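Aminotransferase, class I and II (Erwinia tasmaniensis, PDB 5Z0Q) is a class I and II aminotransferase-family protein that binds pyridoxal-5'-phosphate and forms a two-subunit assembly. Local coordinates at residues A[106-111]-A[168-173]; A[116-121]-A[137-142]; A[342-347]-A[379-384]; A[349-354]-A[363-368]. One frame throughout, in Å; residues are numbered along the deposited sequence.

Interaction 1 (A[106-111]-A[168-173])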
loop_
_atom_site.group_PDB
_atom_site.type_symbol
_atom_site.label_atom_id
_atom_site.label_comp_id
_atom_site.label_asym_id
_atom_site.label_seq_id
_atom_site.Cartn_x
_atom_site.Cartn_y
_atom_site.Cartn_z
ATOM N N ILE A 106 11.110 5.423 3.115
ATOM C CA ILE A 106 11.517 4.678 4.304
ATOM C C ILE A 106 13.029 4.730 4.476
ATOM O O ILE A 106 13.537 4.908 5.590
ATOM C CB ILE A 106 11.013 3.225 4.231
ATOM C CG1 ILE A 106 9.489 3.182 4.156
ATOM C CG2 ILE A 106 11.494 2.434 5.439
ATOM C CD1 ILE A 106 8.954 1.827 3.756
ATOM N N ALA A 107 13.770 4.585 3.375
ATOM C CA ALA A 107 15.227 4.608 3.451
ATOM C C ALA A 107 15.735 5.931 4.011
ATOM O O ALA A 107 16.670 5.953 4.820
ATOM C CB ALA A 107 15.827 4.342 2.072
ATOM N N VAL A 108 15.127 7.046 3.602
ATOM C CA VAL A 108 15.572 8.350 4.083
ATOM C C VAL A 108 15.207 8.536 5.553
ATOM O O VAL A 108 15.999 9.063 6.342
ATOM C CB VAL A 108 14.988 9.469 3.203
ATOM C CG1 VAL A 108 15.368 10.836 3.750
ATOM C CG2 VAL A 108 15.472 9.319 1.768
ATOM N N ARG A 109 14.006 8.100 5.947
ATOM C CA ARG A 109 13.584 8.261 7.335
ATOM C C ARG A 109 14.368 7.353 8.275
ATOM O O ARG A 109 14.528 7.681 9.456
ATOM C CB ARG A 109 12.087 7.979 7.471
ATOM C CG ARG A 109 11.200 8.705 6.474
ATOM C CD ARG A 109 10.623 9.989 7.034
ATOM N NE ARG A 109 9.809 10.683 6.038
ATOM C CZ ARG A 109 8.509 10.472 5.851
ATOM N NH1 ARG A 109 7.862 9.589 6.598
ATOM N NH2 ARG A 109 7.855 11.150 4.918
ATOM N N ALA A 110 14.863 6.220 7.776
ATOM C CA ALA A 110 15.509 5.222 8.622
ATOM C C ALA A 110 17.028 5.302 8.620
ATOM O O ALA A 110 17.653 4.950 9.624
ATOM C CB ALA A 110 15.088 3.812 8.192
ATOM N N PHE A 111 17.639 5.747 7.523
ATOM C CA PHE A 111 19.091 5.766 7.394
ATOM C C PHE A 111 19.672 7.169 7.510
ATOM O O PHE A 111 20.852 7.370 7.199
ATOM C CB PHE A 111 19.506 5.133 6.064
ATOM C CG PHE A 111 19.000 3.731 5.879
ATOM C CD1 PHE A 111 18.935 2.856 6.952
ATOM C CD2 PHE A 111 18.583 3.289 4.634
ATOM C CE1 PHE A 111 18.467 1.565 6.785
ATOM C CE2 PHE A 111 18.114 2.000 4.462
ATOM C CZ PHE A 111 18.057 1.136 5.538
ATOM N N LEU A 168 23.461 9.605 3.336
ATOM C CA LEU A 168 22.754 8.677 2.460
ATOM C C LEU A 168 22.915 9.123 1.015
ATOM O O LEU A 168 22.542 10.247 0.664
ATOM C CB LEU A 168 21.273 8.591 2.837
ATOM C CG LEU A 168 20.395 7.642 2.021
ATOM C CD1 LEU A 168 20.935 6.223 2.073
ATOM C CD2 LEU A 168 18.959 7.688 2.519
ATOM N N LEU A 169 23.460 8.241 0.181
ATOM C CA LEU A 169 23.647 8.506 -1.241
ATOM C C LEU A 169 22.511 7.854 -2.020
ATOM O O LEU A 169 22.320 6.636 -1.944
ATOM C CB LEU A 169 24.998 7.980 -1.722
ATOM C CG LEU A 169 25.246 8.054 -3.231
ATOM C CD1 LEU A 169 25.260 9.499 -3.705
ATOM C CD2 LEU A 169 26.541 7.351 -3.603
ATOM N N LEU A 170 21.766 8.662 -2.771
ATOM C CA LEU A 170 20.625 8.190 -3.548
ATOM C C LEU A 170 21.044 8.069 -5.009
ATOM O O LEU A 170 21.272 9.081 -5.682
ATOM C CB LEU A 170 19.438 9.137 -3.390
ATOM C CG LEU A 170 18.943 9.378 -1.963
ATOM C CD1 LEU A 170 17.753 10.320 -1.966
ATOM C CD2 LEU A 170 18.584 8.069 -1.287
ATOM N N LEU A 171 21.141 6.836 -5.498
ATOM C CA LEU A 171 21.522 6.556 -6.872
ATOM C C LEU A 171 20.320 6.065 -7.668
ATOM O O LEU A 171 19.291 5.673 -7.111
ATOM C CB LEU A 171 22.646 5.517 -6.933
ATOM C CG LEU A 171 23.980 5.906 -6.296
ATOM C CD1 LEU A 171 24.999 4.795 -6.488
ATOM C CD2 LEU A 171 24.488 7.217 -6.874
ATOM N N CYS A 172 20.469 6.086 -8.992
ATOM C CA CYS A 172 19.401 5.672 -9.896
ATOM C C CYS A 172 20.050 5.069 -11.134
ATOM O O CYS A 172 20.596 5.800 -11.963
ATOM C CB CYS A 172 18.503 6.853 -10.259
ATOM S SG CYS A 172 17.057 6.436 -11.259
ATOM N N ASN A 173 19.996 3.741 -11.253
ATOM C CA ASN A 173 20.635 3.036 -12.359
ATOM C C ASN A 173 19.733 1.915 -12.864
ATOM O O ASN A 173 19.515 0.930 -12.148
ATOM C CB ASN A 173 21.990 2.476 -11.924
ATOM C CG ASN A 173 22.701 1.735 -13.039
ATOM O OD1 ASN A 173 22.453 1.976 -14.220
ATOM N ND2 ASN A 173 23.594 0.827 -12.666
#
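Leu168 sets CG anti to its backbone N (chi1 -179°), while Val108 turns CG2 anti to its carbonyl carbon, and the two branched side chains meet crossing at about a right angle. The contact is helix-on-sheet packing in the large alpha/beta domain of an aminotransferase. The axes of 106-111 and 168-172, taken from helix 101-111 and strand 166-172, run nearly antiparallel (167°), 9.9 Å apart at closest approach. Leu168 does most of the touching: its CD2 branch lies 3.9 Å from Val108 CG2 and also reaches the helix backbone at Val108 CA, 3.8 Å away. The other branch, CD1, faces Phe111 CB at 4.4 Å, so one leucine straddles two neighbouring turns. Ala107 points its small CB toward the strand, a size that suits helix-on-sheet packing. The ring of Phe111 leads away to Leu200 of the adjoining strand 200-204, and Val108 and Leu170 continue the apolar layer to Ala131 and Phe128 of helix 127-134. Every touching residue is buried and aliphatic or aromatic, as suits a contact made without polar pairing. Farther along the strand, Cys172 touches pyridoxal-5'-phosphate. Ala107 O, bonded within the helix to Phe111 N at 2.9 Å, still has Leu168 CD2 3.7 Å away.

Interaction 2 (A[116-121]-A[137-142]); sequences QSTVSA and RQHLSA
The beta-alpha-beta unit formed by strand 117-122, helix 127-134 and strand 139-146 is closed here, where Thr118 to Ala121 pair in parallel with His139 to Ala142 in the large mixed sheet. Leu140 is held through both its N and its O: the N donates to Thr118 O at 2.8 Å, nearly straight at 174°, and the O accepts from Ser120 N at 3.1 Å. Thr118 N to Gln138 O and Ala142 N to Ser120 O extend the pattern. Val119 and Leu140 share the face that carries the alanines; Val119 CG2 stands 4.3 Å from Leu140 CB, and beta-branched valine suits an extended backbone. On the opposite face His139 has CG anti to its backbone N (chi1 -172°), and its side chain crosses that of Thr118 at about a right angle. Both hydroxyls approach the ring edge near its plane: Ser120 OG hydrogen-bonds His139 NE2 at 2.6 Å, and Thr118 OG1 sits by ND1 at a modelled length too short to trust in detail. Phe129 and Pro132 of the crossover helix touch the same ring. Since a hydroxyl can give or take a proton, the two partners can fix how the imidazole is turned while probably accommodating either neutral tautomer, or a charged ring.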
loop_
_atom_site.group_PDB
_atom_site.type_symbol
_atom_site.label_atom_id
_atom_site.label_comp_id
_atom_site.label_asym_id
_atom_site.label_seq_id
_atom_site.Cartn_x
_atom_site.Cartn_y
_atom_site.Cartn_z
ATOM N N GLN A 116 21.729 15.230 9.396
ATOM C CA GLN A 116 22.399 14.617 8.260
ATOM C C GLN A 116 21.632 14.879 6.969
ATOM O O GLN A 116 20.423 15.127 6.972
ATOM C CB GLN A 116 22.566 13.111 8.484
ATOM C CG GLN A 116 23.504 12.768 9.630
ATOM C CD GLN A 116 23.581 11.280 9.901
ATOM O OE1 GLN A 116 22.602 10.553 9.729
ATOM N NE2 GLN A 116 24.750 10.816 10.327
ATOM N N SER A 117 22.357 14.819 5.856
ATOM C CA SER A 117 21.826 15.170 4.548
ATOM C C SER A 117 21.922 13.986 3.596
ATOM O O SER A 117 22.547 12.963 3.891
ATOM C CB SER A 117 22.570 16.377 3.959
ATOM O OG SER A 117 23.925 16.066 3.691
ATOM N N THR A 118 21.289 14.143 2.435
ATOM C CA THR A 118 21.321 13.157 1.369
ATOM C C THR A 118 22.004 13.747 0.141
ATOM O O THR A 118 22.061 14.968 -0.039
ATOM C CB THR A 118 19.909 12.683 0.996
ATOM O OG1 THR A 118 19.151 13.788 0.489
ATOM C CG2 THR A 118 19.199 12.104 2.209
ATOM N N VAL A 119 22.531 12.862 -0.704
ATOM C CA VAL A 119 23.201 13.249 -1.940
ATOM C C VAL A 119 22.588 12.466 -3.090
ATOM O O VAL A 119 22.366 11.255 -2.980
ATOM C CB VAL A 119 24.722 13.000 -1.878
ATOM C CG1 VAL A 119 25.409 13.606 -3.095
ATOM C CG2 VAL A 119 25.304 13.559 -0.601
ATOM N N SER A 120 22.321 13.156 -4.195
ATOM C CA SER A 120 21.832 12.511 -5.404
ATOM C C SER A 120 22.252 13.349 -6.602
ATOM O O SER A 120 22.891 14.396 -6.463
ATOM C CB SER A 120 20.312 12.328 -5.366
ATOM O OG SER A 120 19.649 13.549 -5.645
ATOM N N ALA A 121 21.888 12.877 -7.787
ATOM C CA ALA A 121 22.138 13.614 -9.013
ATOM C C ALA A 121 20.965 14.539 -9.318
ATOM O O ALA A 121 19.877 14.412 -8.753
ATOM C CB ALA A 121 22.371 12.656 -10.182
ATOM N N ARG A 137 15.123 16.784 5.855
ATOM C CA ARG A 137 16.531 16.577 5.548
ATOM C C ARG A 137 16.938 17.485 4.397
ATOM O O ARG A 137 16.252 17.539 3.371
ATOM C CB ARG A 137 16.803 15.118 5.176
ATOM C CG ARG A 137 16.224 14.096 6.139
ATOM C CD ARG A 137 16.801 14.255 7.532
ATOM N NE ARG A 137 16.722 13.011 8.295
ATOM C CZ ARG A 137 15.656 12.625 8.990
ATOM N NH1 ARG A 137 14.568 13.383 9.024
ATOM N NH2 ARG A 137 15.678 11.477 9.652
ATOM N N GLN A 138 18.049 18.198 4.567
ATOM C CA GLN A 138 18.597 18.977 3.467
ATOM C C GLN A 138 19.247 18.045 2.450
ATOM O O GLN A 138 19.688 16.940 2.779
ATOM C CB GLN A 138 19.604 20.009 3.979
ATOM C CG GLN A 138 20.898 19.436 4.546
ATOM C CD GLN A 138 20.758 18.908 5.968
ATOM O OE1 GLN A 138 19.749 18.297 6.325
ATOM N NE2 GLN A 138 21.777 19.146 6.788
ATOM N N HIS A 139 19.291 18.492 1.198
ATOM C CA HIS A 139 19.693 17.642 0.085
ATOM C C HIS A 139 20.797 18.318 -0.715
ATOM O O HIS A 139 20.706 19.511 -1.021
ATOM C CB HIS A 139 18.496 17.331 -0.822
ATOM C CG HIS A 139 18.788 16.319 -1.884
ATOM N ND1 HIS A 139 19.029 14.992 -1.601
ATOM C CD2 HIS A 139 18.872 16.438 -3.231
ATOM C CE1 HIS A 139 19.252 14.338 -2.727
ATOM N NE2 HIS A 139 19.163 15.192 -3.730
ATOM N N LEU A 140 21.831 17.550 -1.052
ATOM C CA LEU A 140 22.934 18.016 -1.882
ATOM C C LEU A 140 22.805 17.400 -3.268
ATOM O O LEU A 140 22.698 16.176 -3.400
ATOM C CB LEU A 140 24.284 17.647 -1.261
ATOM C CG LEU A 140 25.526 18.034 -2.068
ATOM C CD1 LEU A 140 25.612 19.541 -2.232
ATOM C CD2 LEU A 140 26.788 17.492 -1.417
ATOM N N SER A 141 22.821 18.245 -4.294
ATOM C CA SER A 141 22.606 17.818 -5.670
ATOM C C SER A 141 23.877 18.025 -6.482
ATOM O O SER A 141 24.489 19.095 -6.425
ATOM C CB SER A 141 21.446 18.590 -6.302
ATOM O OG SER A 141 20.283 18.507 -5.498
ATOM N N ALA A 142 24.264 17.000 -7.237
ATOM C CA ALA A 142 25.402 17.061 -8.145
ATOM C C ALA A 142 24.878 17.023 -9.574
ATOM O O ALA A 142 24.199 16.067 -9.963
ATOM C CB ALA A 142 26.373 15.908 -7.893
#

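Interaction 3 (A[342-347]-A[379-384])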
loop_
_atom_site.group_PDB
_atom_site.type_symbol
_atom_site.label_atom_id
_atom_site.label_comp_id
_atom_site.label_asym_id
_atom_site.label_seq_id
_atom_site.Cartn_x
_atom_site.Cartn_y
_atom_site.Cartn_z
ATOM N N LEU A 342 4.790 23.949 -21.035
ATOM C CA LEU A 342 3.544 24.623 -21.381
ATOM C C LEU A 342 3.495 24.979 -22.860
ATOM O O LEU A 342 2.411 25.035 -23.451
ATOM C CB LEU A 342 3.369 25.876 -20.520
ATOM C CG LEU A 342 2.140 26.749 -20.786
ATOM C CD1 LEU A 342 0.858 25.950 -20.611
ATOM C CD2 LEU A 342 2.141 27.972 -19.882
ATOM N N PHE A 343 4.656 25.214 -23.475
ATOM C CA PHE A 343 4.697 25.506 -24.905
ATOM C C PHE A 343 4.146 24.341 -25.718
ATOM O O PHE A 343 3.246 24.516 -26.546
ATOM C CB PHE A 343 6.129 25.833 -25.331
ATOM C CG PHE A 343 6.344 25.787 -26.818
ATOM C CD1 PHE A 343 5.922 26.829 -27.627
ATOM C CD2 PHE A 343 6.977 24.702 -27.406
ATOM C CE1 PHE A 343 6.120 26.788 -28.996
ATOM C CE2 PHE A 343 7.178 24.656 -28.774
ATOM C CZ PHE A 343 6.749 25.699 -29.569
ATOM N N PHE A 344 4.676 23.137 -25.490
ATOM C CA PHE A 344 4.228 21.974 -26.246
ATOM C C PHE A 344 2.788 21.592 -25.932
ATOM O O PHE A 344 2.137 20.956 -26.767
ATOM C CB PHE A 344 5.155 20.787 -25.986
ATOM C CG PHE A 344 6.465 20.870 -26.715
ATOM C CD1 PHE A 344 6.530 20.619 -28.076
ATOM C CD2 PHE A 344 7.632 21.192 -26.043
ATOM C CE1 PHE A 344 7.732 20.692 -28.754
ATOM C CE2 PHE A 344 8.838 21.266 -26.714
ATOM C CZ PHE A 344 8.888 21.015 -28.073
ATOM N N GLU A 345 2.275 21.962 -24.756
ATOM C CA GLU A 345 0.883 21.663 -24.438
ATOM C C GLU A 345 -0.068 22.436 -25.342
ATOM O O GLU A 345 -1.086 21.896 -25.788
ATOM C CB GLU A 345 0.596 21.969 -22.969
ATOM C CG GLU A 345 1.162 20.947 -22.004
ATOM C CD GLU A 345 0.777 21.230 -20.567
ATOM O OE1 GLU A 345 0.544 22.413 -20.237
ATOM O OE2 GLU A 345 0.699 20.270 -19.772
ATOM N N LYS A 346 0.250 23.700 -25.629
ATOM C CA LYS A 346 -0.564 24.490 -26.545
ATOM C C LYS A 346 -0.418 24.046 -27.993
ATOM O O LYS A 346 -1.118 24.585 -28.857
ATOM C CB LYS A 346 -0.213 25.972 -26.410
ATOM C CG LYS A 346 -0.657 26.580 -25.089
ATOM C CD LYS A 346 -2.162 26.431 -24.898
ATOM C CE LYS A 346 -2.608 26.931 -23.531
ATOM N NZ LYS A 346 -2.027 26.122 -22.423
ATOM N N HIS A 347 0.464 23.087 -28.276
ATOM C CA HIS A 347 0.580 22.474 -29.593
ATOM C C HIS A 347 0.207 20.996 -29.546
ATOM O O HIS A 347 0.735 20.189 -30.313
ATOM C CB HIS A 347 1.987 22.659 -30.158
ATOM C CG HIS A 347 2.338 24.086 -30.448
ATOM N ND1 HIS A 347 2.146 24.663 -31.686
ATOM C CD2 HIS A 347 2.867 25.053 -29.661
ATOM C CE1 HIS A 347 2.542 25.922 -31.649
ATOM N NE2 HIS A 347 2.984 26.184 -30.432
ATOM N N GLN A 379 4.872 14.391 -35.585
ATOM C CA GLN A 379 4.384 15.374 -36.544
ATOM C C GLN A 379 3.876 16.630 -35.849
ATOM O O GLN A 379 4.024 17.735 -36.385
ATOM C CB GLN A 379 3.291 14.761 -37.420
ATOM C CG GLN A 379 2.813 15.670 -38.544
ATOM C CD GLN A 379 3.944 16.139 -39.447
ATOM O OE1 GLN A 379 4.955 15.454 -39.607
ATOM N NE2 GLN A 379 3.776 17.315 -40.041
ATOM N N ARG A 380 3.282 16.489 -34.661
ATOM C CA ARG A 380 2.898 17.669 -33.894
ATOM C C ARG A 380 4.118 18.460 -33.442
ATOM O O ARG A 380 4.042 19.686 -33.301
ATOM C CB ARG A 380 2.046 17.269 -32.690
ATOM C CG ARG A 380 0.681 16.712 -33.052
ATOM C CD ARG A 380 -0.217 16.611 -31.830
ATOM N NE ARG A 380 -1.573 16.199 -32.181
ATOM C CZ ARG A 380 -2.596 16.201 -31.334
ATOM N NH1 ARG A 380 -2.422 16.597 -30.081
ATOM N NH2 ARG A 380 -3.797 15.811 -31.739
ATOM N N MET A 381 5.244 17.782 -33.208
ATOM C CA MET A 381 6.480 18.493 -32.901
ATOM C C MET A 381 6.994 19.250 -34.118
ATOM O O MET A 381 7.422 20.404 -34.005
ATOM C CB MET A 381 7.539 17.515 -32.395
ATOM C CG MET A 381 7.225 16.894 -31.047
ATOM S SD MET A 381 8.475 15.700 -30.541
ATOM C CE MET A 381 9.953 16.706 -30.621
ATOM N N THR A 382 6.962 18.612 -35.292
ATOM C CA THR A 382 7.368 19.294 -36.516
ATOM C C THR A 382 6.449 20.472 -36.815
ATOM O O THR A 382 6.916 21.556 -37.186
ATOM C CB THR A 382 7.376 18.310 -37.687
ATOM O OG1 THR A 382 8.321 17.266 -37.428
ATOM C CG2 THR A 382 7.754 19.013 -38.983
ATOM N N ARG A 383 5.139 20.281 -36.646
ATOM C CA ARG A 383 4.192 21.356 -36.913
ATOM C C ARG A 383 4.346 22.506 -35.926
ATOM O O ARG A 383 4.084 23.661 -36.277
ATOM C CB ARG A 383 2.764 20.810 -36.879
ATOM C CG ARG A 383 1.707 21.785 -37.374
ATOM C CD ARG A 383 0.315 21.165 -37.354
ATOM N NE ARG A 383 0.280 19.867 -38.025
ATOM C CZ ARG A 383 0.135 18.704 -37.398
ATOM N NH1 ARG A 383 0.003 18.671 -36.079
ATOM N NH2 ARG A 383 0.117 17.573 -38.090
ATOM N N ALA A 384 4.779 22.216 -34.697
ATOM C CA ALA A 384 4.892 23.252 -33.677
ATOM C C ALA A 384 6.085 24.169 -33.923
ATOM O O ALA A 384 5.990 25.384 -33.712
ATOM C CB ALA A 384 4.993 22.617 -32.290
#
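His347 lays one face of its imidazole over the methyl group of Ala384, a CH-pi contact with Ala384 CB 3.8 Å from the His347 ring centroid and 29° off the normal. It marks the place where the C-terminal end of helix 340-345 meets helix 371-385, the last long helix of the chain, in the smaller C-terminal domain. Alanine suits this position because a lone methyl lets the flat ring settle close to the helix backbone; CG and ND1 are the imidazole atoms nearest to it. The histidine comes just after the helix, its N-H donating to Phe344 O, and chi1 of -66° turns CG beside the backbone N.

Aromatic groups of 342-347 pile up behind it. His347 CD2 stands 3.7 Å above one face of the Phe343 ring, offset toward the rim, and Phe343 CD2 in turn lies over the centre of the Phe344 ring. Phe343 turns an edge to the second helix, with CZ 4.2 Å from Ala384 O, while Phe344 approaches Met381 obliquely. The flexible thioether chain of Met381 fits this buried spot, where it also touches Leu349 and Phe365. Tyr389 completes the cluster, edge-to-face with His347.

One turn earlier on helix 371-385, Arg380 passes its aliphatic part beside the backbone at His347. The chain is extended from CG to NE; beyond it NH1 bonds Gly348 O and NH2 makes a salt bridge with Asp34. On the way, Arg380 CB and CD each lie 4.0 Å from His347 O.

Interaction 4 (A[349-354]-A[363-368]); sequences LGFSSG and VRFNFG
Ser352 and Arg364 form the one hydrogen-bonded pair between 349-354 and 363-368, two arms of a beta hairpin that soon splay apart, so that phenyl rings rather than further backbone bonds join the segments beyond it. Arg364 N donates to Ser352 O at 2.9 Å and 174°, and Ser352 N returns a longer bond of 3.3 Å to Arg364 O. Ser353 and Val363 make the next, non-hydrogen-bonded pair toward the loop. In the other direction the chains part, Gly350 CA being already 9.6 Å from Asn366 CA. Phe351 and Phe365 meet across the opening, their planes at 42° and their centroids 4.9 Å apart, CE1 and CZ of Phe351 lying against CD2 and CE2 of Phe365. Val363 CG2 packs on Phe351 CD2 at 3.8 Å, on a different ring carbon from those that meet Phe365.

The face holding Ser352 and Arg364 is polar. Small serine admits the arginine alongside, CB to CB, and a bend at chi3 (68°) shapes the arginine chain beside it. The guanidinium hydrogen-bonds Trp39 O and, weakly, Asn176 of the ligand pocket; the Arg364 side chain comes within about 5 Å of pyridoxal-5'-phosphate. Asn366 closes an Asx turn onto Gly368 N.

Strand 36-38 flanks strand 349-353, strand 329-331 flanks 362-364, and on the aromatic side Phe351 meets Phe344 of helix 340-345 while Phe365 rests on helices 290-313 and 371-385.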
loop_
_atom_site.group_PDB
_atom_site.type_symbol
_atom_site.label_atom_id
_atom_site.label_comp_id
_atom_site.label_asym_id
_atom_site.label_seq_id
_atom_site.Cartn_x
_atom_site.Cartn_y
_atom_site.Cartn_z
ATOM N N LEU A 349 0.708 18.545 -27.278
ATOM C CA LEU A 349 1.725 17.602 -26.827
ATOM C C LEU A 349 1.847 17.701 -25.316
ATOM O O LEU A 349 2.226 18.752 -24.791
ATOM C CB LEU A 349 3.071 17.882 -27.500
ATOM C CG LEU A 349 3.092 17.664 -29.014
ATOM C CD1 LEU A 349 4.256 18.401 -29.654
ATOM C CD2 LEU A 349 3.153 16.177 -29.337
ATOM N N GLY A 350 1.529 16.611 -24.621
ATOM C CA GLY A 350 1.581 16.594 -23.172
ATOM C C GLY A 350 2.786 15.862 -22.619
ATOM O O GLY A 350 2.735 14.650 -22.388
ATOM N N PHE A 351 3.876 16.591 -22.402
ATOM C CA PHE A 351 5.113 16.025 -21.890
ATOM C C PHE A 351 5.192 16.192 -20.378
ATOM O O PHE A 351 4.445 16.960 -19.767
ATOM C CB PHE A 351 6.324 16.690 -22.554
ATOM C CG PHE A 351 6.403 16.472 -24.035
ATOM C CD1 PHE A 351 5.907 15.310 -24.606
ATOM C CD2 PHE A 351 6.975 17.430 -24.857
ATOM C CE1 PHE A 351 5.980 15.110 -25.974
ATOM C CE2 PHE A 351 7.052 17.236 -26.224
ATOM C CZ PHE A 351 6.554 16.074 -26.783
ATOM N N SER A 352 6.120 15.453 -19.774
ATOM C CA SER A 352 6.463 15.656 -18.372
ATOM C C SER A 352 7.383 16.865 -18.263
ATOM O O SER A 352 8.455 16.892 -18.877
ATOM C CB SER A 352 7.132 14.413 -17.790
ATOM O OG SER A 352 6.172 13.444 -17.409
ATOM N N SER A 353 6.959 17.866 -17.494
ATOM C CA SER A 353 7.762 19.068 -17.328
ATOM C C SER A 353 9.064 18.743 -16.608
ATOM O O SER A 353 9.068 18.052 -15.585
ATOM C CB SER A 353 6.977 20.122 -16.550
ATOM O OG SER A 353 7.755 21.292 -16.361
ATOM N N GLY A 354 10.174 19.241 -17.152
ATOM C CA GLY A 354 11.468 19.031 -16.529
ATOM C C GLY A 354 11.675 19.793 -15.239
ATOM O O GLY A 354 12.630 19.494 -14.512
ATOM N N VAL A 363 12.067 18.549 -21.318
ATOM C CA VAL A 363 10.778 17.871 -21.283
ATOM C C VAL A 363 11.027 16.378 -21.436
ATOM O O VAL A 363 11.876 15.959 -22.232
ATOM C CB VAL A 363 9.820 18.383 -22.382
ATOM C CG1 VAL A 363 9.330 19.786 -22.054
ATOM C CG2 VAL A 363 10.502 18.359 -23.745
ATOM N N ARG A 364 10.299 15.573 -20.666
ATOM C CA ARG A 364 10.449 14.126 -20.727
ATOM C C ARG A 364 9.446 13.549 -21.718
ATOM O O ARG A 364 8.242 13.804 -21.614
ATOM C CB ARG A 364 10.268 13.492 -19.347
ATOM C CG ARG A 364 10.863 12.092 -19.245
ATOM C CD ARG A 364 10.720 11.504 -17.852
ATOM N NE ARG A 364 9.328 11.213 -17.518
ATOM C CZ ARG A 364 8.946 10.529 -16.446
ATOM N NH1 ARG A 364 9.852 10.061 -15.598
ATOM N NH2 ARG A 364 7.657 10.310 -16.221
ATOM N N PHE A 365 9.948 12.775 -22.676
ATOM C CA PHE A 365 9.143 12.208 -23.751
ATOM C C PHE A 365 8.894 10.732 -23.464
ATOM O O PHE A 365 9.843 9.954 -23.325
ATOM C CB PHE A 365 9.847 12.384 -25.097
ATOM C CG PHE A 365 8.944 12.225 -26.290
ATOM C CD1 PHE A 365 8.407 10.991 -26.616
ATOM C CD2 PHE A 365 8.653 13.308 -27.100
ATOM C CE1 PHE A 365 7.583 10.845 -27.713
ATOM C CE2 PHE A 365 7.831 13.166 -28.201
ATOM C CZ PHE A 365 7.296 11.933 -28.507
ATOM N N ASN A 366 7.623 10.348 -23.388
ATOM C CA ASN A 366 7.234 8.958 -23.172
ATOM C C ASN A 366 6.889 8.353 -24.529
ATOM O O ASN A 366 5.793 8.564 -25.054
ATOM C CB ASN A 366 6.061 8.867 -22.201
ATOM C CG ASN A 366 5.770 7.441 -21.758
ATOM O OD1 ASN A 366 6.117 6.477 -22.442
ATOM N ND2 ASN A 366 5.126 7.304 -20.605
ATOM N N PHE A 367 7.828 7.600 -25.102
ATOM C CA PHE A 367 7.581 6.879 -26.342
ATOM C C PHE A 367 7.218 5.417 -26.096
ATOM O O PHE A 367 7.378 4.583 -26.995
ATOM C CB PHE A 367 8.783 6.992 -27.284
ATOM C CG PHE A 367 10.078 6.492 -26.704
ATOM C CD1 PHE A 367 10.458 5.167 -26.856
ATOM C CD2 PHE A 367 10.933 7.354 -26.038
ATOM C CE1 PHE A 367 11.655 4.709 -26.336
ATOM C CE2 PHE A 367 12.134 6.903 -25.520
ATOM C CZ PHE A 367 12.495 5.579 -25.668
ATOM N N GLY A 368 6.734 5.094 -24.898
ATOM C CA GLY A 368 6.202 3.775 -24.621
ATOM C C GLY A 368 4.755 3.669 -25.056
ATOM O O GLY A 368 3.838 3.738 -24.232
#

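In the fold
From the N terminus, helix 101-111 opens the first loop, which interaction 1 closes when strand 166-172 arrives. Interaction 2 is nested inside it, and the two touch because strands 117-122 and 166-172 are neighbours in the large sheet, joined by probable backbone bonds at Val119. The chain then completes that sheet and, after a series of helices, enters the smaller C-terminal domain, whose helices 340-345 and 371-385 are tied to its sheet. There interaction 3 encloses interaction 4, a hairpin. They also touch, through a probable bond from Leu349 N to Phe344 O and through Leu349 and Phe365 on Met381. The two nested pairs follow in series without crossing. Interactions 1 and 3 lie on opposite sides of the chain's centre.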